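Local coordinates for streptomycin 3''-adenylyltransferase (Enterococcus faecalis, PDB 6SXJ), which catalyses transfer of the adenylyl group of ATP to the 9-hydroxyl of spectinomycin, giving the bacterium resistance to this antibiotic but not to streptomycin, at residues P102-I107 and Q123-S128; D48-V53 and T88-Q93; V37-K42 and I200-I205; P43-D48 and N81-E86. All coordinates share one frame; numbering follows the deposited sequence.

Interactions 2 and 4 are two lengths of one parallel pairing, between strands 47-53 and 85-91; they share Asp48, and their centres lie about 19 Å apart. Interaction 1 continues the same mixed sheet outward, since strand 103-108 sits between 85-91 and the short edge strand 125-126; its centre is about 10 Å from that of interaction 2, which it touches through backbone. Along the chain it follows interactions 2 and 4, whose segments alternate. Interaction 3 encloses all the others: its partners, 158 residues apart, bring the nucleotidyltransferase domain against the C-terminal domain, and Lys42 O bonds to Arg83 of interaction 4. Interactions 1, 2 and 4 thus build the sheet, while interaction 3 joins parts far apart in sequence.

Interaction 1. Residues P102-I107 and Q123-S128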
loop_
_atom_site.group_PDB
_atom_site.type_symbol
_atom_site.label_atom_id
_atom_site.label_comp_id
_atom_site.label_asym_id
_atom_site.label_seq_id
_atom_site.Cartn_x
_atom_site.Cartn_y
_atom_site.Cartn_z
ATOM N N PRO A 102 5.566 -12.884 -3.809
ATOM C CA PRO A 102 5.863 -13.419 -2.477
ATOM C C PRO A 102 4.610 -13.849 -1.727
ATOM O O PRO A 102 3.481 -13.487 -2.061
ATOM C CB PRO A 102 6.555 -12.245 -1.771
ATOM C CG PRO A 102 5.975 -11.024 -2.430
ATOM C CD PRO A 102 5.599 -11.407 -3.842
ATOM N N LYS A 103 4.841 -14.645 -0.686
ATOM C CA LYS A 103 3.764 -15.114 0.168
ATOM C C LYS A 103 3.417 -14.078 1.234
ATOM O O LYS A 103 4.296 -13.461 1.843
ATOM C CB LYS A 103 4.154 -16.438 0.824
ATOM C CG LYS A 103 4.185 -17.645 -0.136
ATOM C CD LYS A 103 4.996 -18.794 0.472
ATOM C CE LYS A 103 5.696 -19.641 -0.589
ATOM N NZ LYS A 103 7.085 -20.028 -0.181
ATOM N N GLN A 104 2.116 -13.910 1.454
ATOM C CA GLN A 104 1.549 -12.935 2.369
ATOM C C GLN A 104 0.631 -13.676 3.329
ATOM O O GLN A 104 -0.314 -14.341 2.895
ATOM C CB GLN A 104 0.778 -11.860 1.595
ATOM C CG GLN A 104 -0.058 -10.924 2.461
ATOM C CD GLN A 104 -0.792 -9.877 1.641
ATOM O OE1 GLN A 104 -0.173 -8.987 1.052
ATOM N NE2 GLN A 104 -2.113 -9.978 1.594
ATOM N N GLU A 105 0.892 -13.542 4.632
ATOM C CA GLU A 105 0.185 -14.318 5.644
ATOM C C GLU A 105 -1.131 -13.693 6.078
ATOM O O GLU A 105 -2.037 -14.414 6.512
ATOM C CB GLU A 105 1.077 -14.492 6.882
ATOM C CG GLU A 105 0.356 -15.068 8.098
ATOM C CD GLU A 105 0.053 -16.545 7.936
ATOM O OE1 GLU A 105 0.511 -17.133 6.946
ATOM O OE2 GLU A 105 -0.629 -17.131 8.796
ATOM N N PHE A 106 -1.250 -12.374 6.005
ATOM C CA PHE A 106 -2.405 -11.687 6.558
ATOM C C PHE A 106 -2.352 -10.243 6.103
ATOM O O PHE A 106 -1.270 -9.672 5.935
ATOM C CB PHE A 106 -2.424 -11.768 8.090
ATOM C CG PHE A 106 -3.497 -10.936 8.733
ATOM C CD1 PHE A 106 -4.775 -11.436 8.881
ATOM C CD2 PHE A 106 -3.222 -9.651 9.201
ATOM C CE1 PHE A 106 -5.766 -10.680 9.475
ATOM C CE2 PHE A 106 -4.212 -8.887 9.792
ATOM C CZ PHE A 106 -5.487 -9.406 9.933
ATOM N N ILE A 107 -3.527 -9.660 5.907
ATOM C CA ILE A 107 -3.633 -8.254 5.549
ATOM C C ILE A 107 -4.827 -7.666 6.284
ATOM O O ILE A 107 -5.947 -8.175 6.159
ATOM C CB ILE A 107 -3.783 -8.053 4.031
ATOM C CG1 ILE A 107 -4.120 -6.593 3.713
ATOM C CG2 ILE A 107 -4.856 -8.988 3.476
ATOM C CD1 ILE A 107 -2.935 -5.623 3.897
ATOM N N GLN A 123 -6.421 -15.488 4.129
ATOM C CA GLN A 123 -5.667 -16.729 4.072
ATOM C C GLN A 123 -4.343 -16.462 3.371
ATOM O O GLN A 123 -4.185 -15.459 2.669
ATOM C CB GLN A 123 -6.456 -17.821 3.335
ATOM C CG GLN A 123 -7.646 -18.336 4.131
ATOM C CD GLN A 123 -7.274 -18.738 5.548
ATOM O OE1 GLN A 123 -6.219 -19.329 5.779
ATOM N NE2 GLN A 123 -8.134 -18.406 6.507
ATOM N N LYS A 124 -3.388 -17.365 3.574
ATOM C CA LYS A 124 -2.112 -17.249 2.883
ATOM C C LYS A 124 -2.361 -17.072 1.394
ATOM O O LYS A 124 -3.101 -17.845 0.781
ATOM C CB LYS A 124 -1.246 -18.486 3.135
ATOM C CG LYS A 124 0.061 -18.494 2.343
ATOM C CD LYS A 124 1.064 -17.468 2.863
ATOM C CE LYS A 124 1.489 -17.726 4.303
ATOM N NZ LYS A 124 1.502 -19.183 4.661
ATOM N N GLU A 125 -1.750 -16.047 0.810
ATOM C CA GLU A 125 -1.940 -15.781 -0.607
ATOM C C GLU A 125 -0.649 -15.227 -1.184
ATOM O O GLU A 125 0.268 -14.830 -0.458
ATOM C CB GLU A 125 -3.099 -14.806 -0.848
ATOM C CG GLU A 125 -3.158 -13.668 0.151
ATOM C CD GLU A 125 -4.124 -12.568 -0.255
ATOM O OE1 GLU A 125 -4.113 -12.173 -1.444
ATOM O OE2 GLU A 125 -4.885 -12.089 0.621
ATOM N N LEU A 126 -0.595 -15.203 -2.510
ATOM C CA LEU A 126 0.516 -14.625 -3.246
ATOM C C LEU A 126 0.100 -13.229 -3.678
ATOM O O LEU A 126 -1.028 -13.035 -4.139
ATOM C CB LEU A 126 0.881 -15.485 -4.453
ATOM C CG LEU A 126 1.664 -16.768 -4.158
ATOM C CD1 LEU A 126 3.146 -16.462 -3.961
ATOM C CD2 LEU A 126 1.123 -17.510 -2.950
ATOM N N ASN A 127 0.989 -12.256 -3.494
ATOM C CA ASN A 127 0.649 -10.850 -3.709
ATOM C C ASN A 127 1.817 -10.187 -4.426
ATOM O O ASN A 127 2.801 -9.788 -3.794
ATOM C CB ASN A 127 0.338 -10.150 -2.389
ATOM C CG ASN A 127 0.035 -8.675 -2.567
ATOM O OD1 ASN A 127 0.048 -8.153 -3.684
ATOM N ND2 ASN A 127 -0.233 -7.988 -1.456
ATOM N N SER A 128 1.697 -10.054 -5.747
ATOM C CA SER A 128 2.755 -9.413 -6.515
ATOM C C SER A 128 3.023 -7.996 -6.028
ATOM O O SER A 128 4.159 -7.518 -6.108
ATOM C CB SER A 128 2.388 -9.403 -7.999
ATOM O OG SER A 128 2.910 -8.251 -8.633
#
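The side-chain amides of Gln104 and Asn127 meet with their planes 82° apart, on the antiparallel pairing that adds edge strand 125-126 to the mixed sheet. Asn127 ND2 gives a nearly straight hydrogen bond to Gln104 OE1 (2.7 Å), with the acceptor in the Asn127 amide plane; seen from Gln104, the donor is tilted 32° out of the carbonyl plane. Gln104 reaches this place on an extended chain, CG anti to the backbone N (chi1 170°). On the same face the Glu125 side chain lies alongside that of Gln104 and points the same way. Glutamine suits the site because its carbonyl end can accept from Asn127, while NE2 is merely turned to the Glu125 side, 3.6 Å from OE2, too far to count as a bond.

In the backbone, Gln104 and Glu125 form a hydrogen-bonded pair, and Asn127 N continues the ladder to Pro102 O (3.1 Å), an acceptor that proline retains although it lacks an N-H. At the other end a classic beta bulge places Glu105 and Phe106 opposite Ile89 of the next strand. Lys124 forms a salt bridge with Glu94; a second one to Glu105 is less certain, while Glu105 OE2 accepts from Leu57 N. On the opposite face the aliphatic part of Lys103 lies beside Leu126, CG being 4.1 Å from Leu126 CD1.

Interaction 2. Residues D48-V53 and T88-Q93; sequences DFLVVV and TIIIQQ
Val51 and Ile89 are paired at the heart of a parallel beta ladder in the central sheet, with Leu50 opposite Thr88, Val52 opposite Ile90 and Val53 opposite Ile91. The strand segments are twisted by 29° and their axes approach to 4.7 Å. Five backbone bonds zigzag between them: Thr88 N to Phe49 O, Val51 N to Thr88 O (2.8 Å), Ile90 N to Val51 O, Val53 N to Ile90 O and Gln92 N to Val53 O.

This is the strand pair of a beta-alpha-beta unit, in which helix 59-69 lies between strands 47-53 and 85-91 in the chain. Beta-branched valine and isoleucine suit the extended backbone, and their apolar bulk suits a buried sheet. On one face, Val52 CG2 meets Ile90 CG1 at 3.8 Å. Ile90 CG1 stands between its own backbone N and carbonyl carbon (chi1 51°), a crowded position that also brings it to 3.6 Å from Val51 O. Leu130 and Leu134 of helix 130-139 pack against Ile90 here. On the other face, Val53 CG2 lies 3.7 Å from Ile89 CG2 and 3.9 Å from Ile91 CG1, one methyl thus bridging two isoleucines.

Among the bridged residues Thr88 is the polar one. A water donates to Phe49 O (3.0 Å) and also hydrogen-bonds Thr88 OG1, giving that carbonyl a second partner besides Thr88 N and tying the threonine hydroxyl to the neighbouring strand.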
loop_
_atom_site.group_PDB
_atom_site.type_symbol
_atom_site.label_atom_id
_atom_site.label_comp_id
_atom_site.label_asym_id
_atom_site.label_seq_id
_atom_site.Cartn_x
_atom_site.Cartn_y
_atom_site.Cartn_z
ATOM N N ASP A 48 1.015 2.808 7.634
ATOM C CA ASP A 48 1.330 1.567 6.937
ATOM C C ASP A 48 2.280 0.743 7.795
ATOM O O ASP A 48 3.392 1.189 8.097
ATOM C CB ASP A 48 1.966 1.848 5.576
ATOM C CG ASP A 48 1.045 2.607 4.636
ATOM O OD1 ASP A 48 0.038 2.016 4.193
ATOM O OD2 ASP A 48 1.335 3.788 4.325
ATOM N N PHE A 49 1.861 -0.470 8.150
ATOM C CA PHE A 49 2.644 -1.338 9.015
ATOM C C PHE A 49 3.043 -2.604 8.273
ATOM O O PHE A 49 2.201 -3.248 7.632
ATOM C CB PHE A 49 1.861 -1.716 10.273
ATOM C CG PHE A 49 1.528 -0.561 11.155
ATOM C CD1 PHE A 49 0.334 0.123 11.007
ATOM C CD2 PHE A 49 2.392 -0.177 12.160
ATOM C CE1 PHE A 49 0.011 1.160 11.836
ATOM C CE2 PHE A 49 2.084 0.872 12.977
ATOM C CZ PHE A 49 0.893 1.551 12.817
ATOM N N LEU A 50 4.318 -2.969 8.386
ATOM C CA LEU A 50 4.810 -4.283 7.995
ATOM C C LEU A 50 5.203 -5.038 9.256
ATOM O O LEU A 50 5.972 -4.522 10.081
ATOM C CB LEU A 50 6.005 -4.180 7.047
ATOM C CG LEU A 50 6.506 -5.500 6.461
ATOM C CD1 LEU A 50 5.508 -6.042 5.472
ATOM C CD2 LEU A 50 7.846 -5.286 5.798
ATOM N N VAL A 51 4.657 -6.240 9.415
ATOM C CA VAL A 51 4.877 -7.068 10.595
ATOM C C VAL A 51 5.464 -8.397 10.147
ATOM O O VAL A 51 5.008 -8.992 9.163
ATOM C CB VAL A 51 3.569 -7.282 11.382
ATOM C CG1 VAL A 51 3.797 -8.222 12.561
ATOM C CG2 VAL A 51 3.000 -5.958 11.848
ATOM N N VAL A 52 6.474 -8.867 10.869
ATOM C CA VAL A 52 7.168 -10.103 10.540
ATOM C C VAL A 52 7.015 -11.071 11.702
ATOM O O VAL A 52 7.224 -10.696 12.863
ATOM C CB VAL A 52 8.655 -9.861 10.230
ATOM C CG1 VAL A 52 9.334 -11.174 9.854
ATOM C CG2 VAL A 52 8.801 -8.844 9.112
ATOM N N VAL A 53 6.682 -12.320 11.379
ATOM C CA VAL A 53 6.410 -13.364 12.354
ATOM C C VAL A 53 7.248 -14.585 11.997
ATOM O O VAL A 53 7.837 -14.674 10.921
ATOM C CB VAL A 53 4.914 -13.733 12.408
ATOM C CG1 VAL A 53 4.105 -12.566 12.947
ATOM C CG2 VAL A 53 4.418 -14.151 11.026
ATOM N N THR A 88 0.284 -5.446 6.990
ATOM C CA THR A 88 0.618 -6.695 6.322
ATOM C C THR A 88 1.526 -7.526 7.217
ATOM O O THR A 88 2.428 -6.991 7.870
ATOM C CB THR A 88 1.332 -6.442 4.989
ATOM O OG1 THR A 88 0.487 -5.672 4.131
ATOM C CG2 THR A 88 1.687 -7.756 4.319
ATOM N N ILE A 89 1.301 -8.836 7.222
ATOM C CA ILE A 89 2.098 -9.780 7.993
ATOM C C ILE A 89 2.771 -10.737 7.021
ATOM O O ILE A 89 2.105 -11.332 6.163
ATOM C CB ILE A 89 1.236 -10.554 9.009
ATOM C CG1 ILE A 89 0.477 -9.579 9.912
ATOM C CG2 ILE A 89 2.103 -11.503 9.821
ATOM C CD1 ILE A 89 -0.356 -10.243 10.982
ATOM N N ILE A 90 4.084 -10.885 7.158
ATOM C CA ILE A 90 4.839 -11.885 6.420
ATOM C C ILE A 90 5.544 -12.801 7.410
ATOM O O ILE A 90 5.874 -12.405 8.536
ATOM C CB ILE A 90 5.862 -11.249 5.455
ATOM C CG1 ILE A 90 6.730 -10.226 6.198
ATOM C CG2 ILE A 90 5.152 -10.603 4.275
ATOM C CD1 ILE A 90 7.915 -9.749 5.398
ATOM N N ILE A 91 5.756 -14.043 6.978
ATOM C CA ILE A 91 6.565 -15.018 7.698
ATOM C C ILE A 91 7.983 -14.908 7.170
ATOM O O ILE A 91 8.198 -14.935 5.954
ATOM C CB ILE A 91 6.019 -16.443 7.507
ATOM C CG1 ILE A 91 4.540 -16.490 7.873
ATOM C CG2 ILE A 91 6.813 -17.433 8.346
ATOM C CD1 ILE A 91 4.000 -17.886 8.089
ATOM N N GLN A 92 8.956 -14.769 8.074
ATOM C CA GLN A 92 10.325 -14.547 7.622
ATOM C C GLN A 92 10.789 -15.674 6.705
ATOM O O GLN A 92 11.388 -15.426 5.653
ATOM C CB GLN A 92 11.270 -14.413 8.814
ATOM C CG GLN A 92 12.634 -13.876 8.431
ATOM C CD GLN A 92 13.636 -13.967 9.568
ATOM O OE1 GLN A 92 13.262 -14.137 10.730
ATOM N NE2 GLN A 92 14.916 -13.849 9.237
ATOM N N GLN A 93 10.525 -16.925 7.097
ATOM C CA GLN A 93 11.077 -18.063 6.368
ATOM C C GLN A 93 10.449 -18.206 4.988
ATOM O O GLN A 93 11.075 -18.762 4.078
ATOM C CB GLN A 93 10.880 -19.344 7.179
ATOM C CG GLN A 93 9.417 -19.705 7.418
ATOM C CD GLN A 93 9.207 -21.188 7.671
ATOM O OE1 GLN A 93 10.161 -21.969 7.696
ATOM N NE2 GLN A 93 7.950 -21.584 7.855
HETATM O O HOH W 1 0.940 -2.803 4.940
#

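Interaction 3. Residues V37-K42 and I200-I205; sequences VESGLK and IIPKDI
Lys42 and Asp204 reach toward each other tip to tip across the junction between the nucleotidyltransferase domain and the C-terminal domain. Lys42 NZ and Asp204 OD1 form a salt bridge at 3.4 Å, whose hydrogen bond is weak. The lysine starts with CG anti to the carbonyl carbon (chi1 -53°) and then bends at each later torsion. In Asp204, chi1 of 46° places the carboxylate carbon CG between the backbone N and the carbonyl carbon, and from it OD1 meets the lysine. A long, flexible lysine suits this place, since the backbones stay well apart: even the nearest CA atoms, of Ser39 and Ile201, are 7.8 Å from each other.

Elsewhere in the interface, Ser39 OG comes to 3.5 Å from Pro202 CG, a contact of hydroxyl with ring carbon. Pro202 occupies the N-cap position of helix 203-212, and Asp204 belongs to its first turn, where the helix end would probably help to stabilise a negative charge. After helix 35-38, Gly40 is the first residue to leave helical backbone angles, with a phi of 111° that a residue without CB adopts easily. The carboxylate of Glu38, on an extended chain, is turned to Gln136 NE2 and merely comes near Ile200 O.

A long, weak ion pair at the surface and only 173 Å² buried imply that these segments contribute little specific bonding to the domain interface.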
loop_
_atom_site.group_PDB
_atom_site.type_symbol
_atom_site.label_atom_id
_atom_site.label_comp_id
_atom_site.label_asym_id
_atom_site.label_seq_id
_atom_site.Cartn_x
_atom_site.Cartn_y
_atom_site.Cartn_z
ATOM N N VAL A 37 6.614 7.679 6.540
ATOM C CA VAL A 37 8.017 7.573 6.916
ATOM C C VAL A 37 8.912 8.238 5.882
ATOM O O VAL A 37 9.915 8.863 6.228
ATOM C CB VAL A 37 8.394 6.087 7.104
ATOM C CG1 VAL A 37 9.849 5.950 7.498
ATOM C CG2 VAL A 37 7.495 5.426 8.142
ATOM N N GLU A 38 8.566 8.118 4.602
ATOM C CA GLU A 38 9.442 8.613 3.549
ATOM C C GLU A 38 9.276 10.106 3.312
ATOM O O GLU A 38 10.241 10.779 2.940
ATOM C CB GLU A 38 9.175 7.858 2.243
ATOM C CG GLU A 38 9.742 6.448 2.206
ATOM C CD GLU A 38 9.189 5.624 1.055
ATOM O OE1 GLU A 38 9.723 4.519 0.803
ATOM O OE2 GLU A 38 8.220 6.079 0.404
ATOM N N SER A 39 8.065 10.632 3.497
ATOM C CA SER A 39 7.758 12.019 3.186
ATOM C C SER A 39 7.400 12.863 4.396
ATOM O O SER A 39 7.497 14.091 4.314
ATOM C CB SER A 39 6.589 12.101 2.187
ATOM O OG SER A 39 6.628 11.037 1.250
ATOM N N GLY A 40 6.996 12.261 5.498
ATOM C CA GLY A 40 6.519 13.023 6.631
ATOM C C GLY A 40 5.027 12.819 6.838
ATOM O O GLY A 40 4.275 12.509 5.903
ATOM N N LEU A 41 4.589 12.999 8.080
ATOM C CA LEU A 41 3.217 12.668 8.467
ATOM C C LEU A 41 2.302 13.857 8.209
ATOM O O LEU A 41 2.069 14.695 9.087
ATOM C CB LEU A 41 3.165 12.249 9.929
ATOM C CG LEU A 41 3.616 10.840 10.305
ATOM C CD1 LEU A 41 3.653 10.723 11.828
ATOM C CD2 LEU A 41 2.692 9.818 9.699
ATOM N N LYS A 42 1.769 13.929 6.990
ATOM C CA LYS A 42 0.680 14.848 6.708
ATOM C C LYS A 42 -0.592 14.349 7.399
ATOM O O LYS A 42 -0.744 13.148 7.633
ATOM C CB LYS A 42 0.446 14.964 5.202
ATOM C CG LYS A 42 1.697 15.309 4.390
ATOM C CD LYS A 42 1.409 16.333 3.285
ATOM C CE LYS A 42 0.369 15.824 2.279
ATOM N NZ LYS A 42 0.668 16.211 0.862
ATOM N N ILE A 200 10.052 5.532 -4.861
ATOM C CA ILE A 200 8.603 5.613 -4.722
ATOM C C ILE A 200 8.264 6.940 -4.063
ATOM O O ILE A 200 9.012 7.435 -3.214
ATOM C CB ILE A 200 8.050 4.432 -3.902
ATOM C CG1 ILE A 200 8.246 3.124 -4.664
ATOM C CG2 ILE A 200 6.573 4.642 -3.590
ATOM C CD1 ILE A 200 7.983 1.892 -3.834
ATOM N N ILE A 201 7.136 7.529 -4.456
ATOM C CA ILE A 201 6.698 8.790 -3.862
ATOM C C ILE A 201 5.175 8.814 -3.775
ATOM O O ILE A 201 4.508 7.937 -4.346
ATOM C CB ILE A 201 7.226 10.001 -4.651
ATOM C CG1 ILE A 201 6.306 10.320 -5.832
ATOM C CG2 ILE A 201 8.651 9.760 -5.142
ATOM C CD1 ILE A 201 6.781 11.490 -6.677
ATOM N N PRO A 202 4.584 9.798 -3.095
ATOM C CA PRO A 202 3.130 9.791 -2.899
ATOM C C PRO A 202 2.389 10.112 -4.185
ATOM O O PRO A 202 2.911 10.750 -5.101
ATOM C CB PRO A 202 2.893 10.877 -1.839
ATOM C CG PRO A 202 4.264 11.294 -1.346
ATOM C CD PRO A 202 5.219 10.963 -2.453
ATOM N N LYS A 203 1.133 9.663 -4.229
ATOM C CA LYS A 203 0.336 9.796 -5.443
ATOM C C LYS A 203 0.199 11.257 -5.858
ATOM O O LYS A 203 0.495 11.619 -7.003
ATOM C CB LYS A 203 -1.047 9.175 -5.234
ATOM C CG LYS A 203 -1.034 7.734 -4.770
ATOM C CD LYS A 203 -2.441 7.278 -4.392
ATOM C CE LYS A 203 -2.874 6.077 -5.215
ATOM N NZ LYS A 203 -4.341 5.824 -5.116
ATOM N N ASP A 204 -0.257 12.112 -4.938
ATOM C CA ASP A 204 -0.535 13.494 -5.310
ATOM C C ASP A 204 0.717 14.202 -5.819
ATOM O O ASP A 204 0.627 15.040 -6.721
ATOM C CB ASP A 204 -1.151 14.251 -4.126
ATOM C CG ASP A 204 -0.421 14.003 -2.818
ATOM O OD1 ASP A 204 0.013 14.991 -2.194
ATOM O OD2 ASP A 204 -0.292 12.829 -2.408
ATOM N N ILE A 205 1.892 13.866 -5.286
ATOM C CA ILE A 205 3.115 14.490 -5.782
ATOM C C ILE A 205 3.536 13.860 -7.102
ATOM O O ILE A 205 4.055 14.546 -7.993
ATOM C CB ILE A 205 4.240 14.393 -4.735
ATOM C CG1 ILE A 205 4.018 15.407 -3.612
ATOM C CG2 ILE A 205 5.602 14.628 -5.394
ATOM C CD1 ILE A 205 2.751 15.182 -2.824
#

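Interaction 4. Residues P43-D48 and N81-E86; sequences PNSDLD and NLRYIE
Arg83 and Ser45 make the central polar contact: NH1 donates to Ser45 O at 3.0 Å. The acceptor lies in the guanidinium plane, at the edge, whereas the donor stands 26° out of the serine carbonyl plane. Pro43 O lies over one face of the same group. Arg83 is extended as far as NE, and midway CD rests 3.8 Å from Leu47 CG, the two side chains crossing at about a right angle. An arginine thus serves twice here, with an aliphatic stem for the leucine and a flat donor for the loop carbonyl.

Next to it Asp46 OD1 approaches the edge of the Tyr84 ring, 3.5 Å from CD2 and in the ring plane. A water donates to this oxygen at 2.6 Å and, weakly, to Ser45 O, and accepts from Tyr84 N, linking the two chains just before their backbone pairing begins. Beyond, Leu47 N bonds Tyr84 O (2.9 Å) and Glu86 N bonds Leu47 O (3.0 Å). The side chains of Asp48 and Glu86 lie side by side, pointing the same way, with carboxylate planes 77° apart; Asp48 OD1 is 3.6 Å from Glu86 CB.

Farther out, Lys42 O accepts from both Arg83 NH1 and Ser45 OG, while Thr8 OG1 takes Arg83 NE and Gln11 holds Arg83 N. These contacts sit in and just before the start of two parallel strands of the nucleotidyltransferase fold, where Asp46-Leu47-Asp48 matches the Asp-X-Asp signature; in relatives its carboxylates hold magnesium, which makes a similar part probable here, with Glu86 close by.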
loop_
_atom_site.group_PDB
_atom_site.type_symbol
_atom_site.label_atom_id
_atom_site.label_comp_id
_atom_site.label_asym_id
_atom_site.label_seq_id
_atom_site.Cartn_x
_atom_site.Cartn_y
_atom_site.Cartn_z
ATOM N N PRO A 43 -1.511 15.252 7.761
ATOM C CA PRO A 43 -2.803 14.788 8.298
ATOM C C PRO A 43 -3.560 13.862 7.356
ATOM O O PRO A 43 -4.494 13.188 7.807
ATOM C CB PRO A 43 -3.576 16.094 8.546
ATOM C CG PRO A 43 -2.508 17.133 8.750
ATOM C CD PRO A 43 -1.348 16.714 7.878
ATOM N N ASN A 44 -3.182 13.799 6.073
ATOM C CA ASN A 44 -3.824 12.936 5.084
ATOM C C ASN A 44 -3.192 11.548 5.010
ATOM O O ASN A 44 -3.734 10.672 4.326
ATOM C CB ASN A 44 -3.767 13.612 3.695
ATOM C CG ASN A 44 -4.508 12.829 2.622
ATOM O OD1 ASN A 44 -4.042 11.782 2.176
ATOM N ND2 ASN A 44 -5.657 13.344 2.191
ATOM N N SER A 45 -2.069 11.325 5.691
ATOM C CA SER A 45 -1.259 10.139 5.452
ATOM C C SER A 45 -1.837 8.902 6.126
ATOM O O SER A 45 -2.374 8.965 7.238
ATOM C CB SER A 45 0.171 10.359 5.956
ATOM O OG SER A 45 0.675 11.618 5.553
ATOM N N ASP A 46 -1.681 7.765 5.455
ATOM C CA ASP A 46 -2.002 6.480 6.044
ATOM C C ASP A 46 -0.905 6.045 7.012
ATOM O O ASP A 46 0.258 6.436 6.895
ATOM C CB ASP A 46 -2.138 5.395 4.976
ATOM C CG ASP A 46 -3.327 5.600 4.058
ATOM O OD1 ASP A 46 -4.116 6.541 4.275
ATOM O OD2 ASP A 46 -3.462 4.794 3.115
ATOM N N LEU A 47 -1.291 5.184 7.951
ATOM C CA LEU A 47 -0.359 4.449 8.795
ATOM C C LEU A 47 -0.166 3.055 8.201
ATOM O O LEU A 47 -1.064 2.211 8.289
ATOM C CB LEU A 47 -0.892 4.358 10.221
ATOM C CG LEU A 47 -1.050 5.644 11.041
ATOM C CD1 LEU A 47 -1.708 5.304 12.365
ATOM C CD2 LEU A 47 0.310 6.281 11.239
ATOM N N ASP A 48 1.015 2.808 7.634
ATOM C CA ASP A 48 1.330 1.567 6.937
ATOM C C ASP A 48 2.280 0.743 7.795
ATOM O O ASP A 48 3.392 1.189 8.097
ATOM C CB ASP A 48 1.966 1.848 5.576
ATOM C CG ASP A 48 1.045 2.607 4.636
ATOM O OD1 ASP A 48 0.038 2.016 4.193
ATOM O OD2 ASP A 48 1.335 3.788 4.325
ATOM N N ASN A 81 -11.205 12.284 11.962
ATOM C CA ASN A 81 -9.826 12.717 11.787
ATOM C C ASN A 81 -8.843 11.562 11.908
ATOM O O ASN A 81 -7.630 11.777 11.814
ATOM C CB ASN A 81 -9.480 13.803 12.815
ATOM C CG ASN A 81 -10.490 14.940 12.820
ATOM O OD1 ASN A 81 -10.250 16.002 12.244
ATOM N ND2 ASN A 81 -11.627 14.720 13.469
ATOM N N LEU A 82 -9.335 10.346 12.131
ATOM C CA LEU A 82 -8.462 9.186 12.200
ATOM C C LEU A 82 -7.741 8.980 10.869
ATOM O O LEU A 82 -8.112 9.538 9.834
ATOM C CB LEU A 82 -9.268 7.938 12.536
ATOM C CG LEU A 82 -9.577 7.586 13.987
ATOM C CD1 LEU A 82 -10.445 6.303 13.969
ATOM C CD2 LEU A 82 -8.334 7.384 14.804
ATOM N N ARG A 83 -6.692 8.170 10.909
ATOM C CA ARG A 83 -5.983 7.753 9.709
ATOM C C ARG A 83 -6.357 6.317 9.353
ATOM O O ARG A 83 -6.756 5.533 10.217
ATOM C CB ARG A 83 -4.470 7.857 9.909
ATOM C CG ARG A 83 -4.015 9.179 10.545
ATOM C CD ARG A 83 -2.540 9.138 10.912
ATOM N NE ARG A 83 -2.018 10.445 11.315
ATOM C CZ ARG A 83 -1.496 11.333 10.478
ATOM N NH1 ARG A 83 -1.431 11.067 9.183
ATOM N NH2 ARG A 83 -1.038 12.491 10.941
ATOM N N TYR A 84 -6.215 5.974 8.076
ATOM C CA TYR A 84 -6.355 4.580 7.676
ATOM C C TYR A 84 -5.172 3.786 8.207
ATOM O O TYR A 84 -4.024 4.227 8.114
ATOM C CB TYR A 84 -6.403 4.443 6.154
ATOM C CG TYR A 84 -7.660 4.952 5.496
ATOM C CD1 TYR A 84 -8.901 4.408 5.798
ATOM C CD2 TYR A 84 -7.598 5.963 4.552
ATOM C CE1 TYR A 84 -10.042 4.873 5.186
ATOM C CE2 TYR A 84 -8.726 6.435 3.941
ATOM C CZ TYR A 84 -9.950 5.887 4.253
ATOM O OH TYR A 84 -11.083 6.366 3.625
ATOM N N ILE A 85 -5.447 2.612 8.760
ATOM C CA ILE A 85 -4.410 1.642 9.093
ATOM C C ILE A 85 -4.384 0.560 8.013
ATOM O O ILE A 85 -5.413 -0.042 7.701
ATOM C CB ILE A 85 -4.649 1.021 10.476
ATOM C CG1 ILE A 85 -4.456 2.080 11.580
ATOM C CG2 ILE A 85 -3.693 -0.135 10.716
ATOM C CD1 ILE A 85 -4.891 1.596 12.906
ATOM N N GLU A 86 -3.202 0.313 7.461
ATOM C CA GLU A 86 -2.939 -0.806 6.574
ATOM C C GLU A 86 -1.826 -1.615 7.213
ATOM O O GLU A 86 -0.786 -1.056 7.578
ATOM C CB GLU A 86 -2.537 -0.304 5.191
ATOM C CG GLU A 86 -2.958 -1.175 4.038
ATOM C CD GLU A 86 -2.747 -0.455 2.725
ATOM O OE1 GLU A 86 -3.489 0.516 2.449
ATOM O OE2 GLU A 86 -1.816 -0.833 1.991
HETATM O O HOH W 2 -5.222 7.878 6.204
#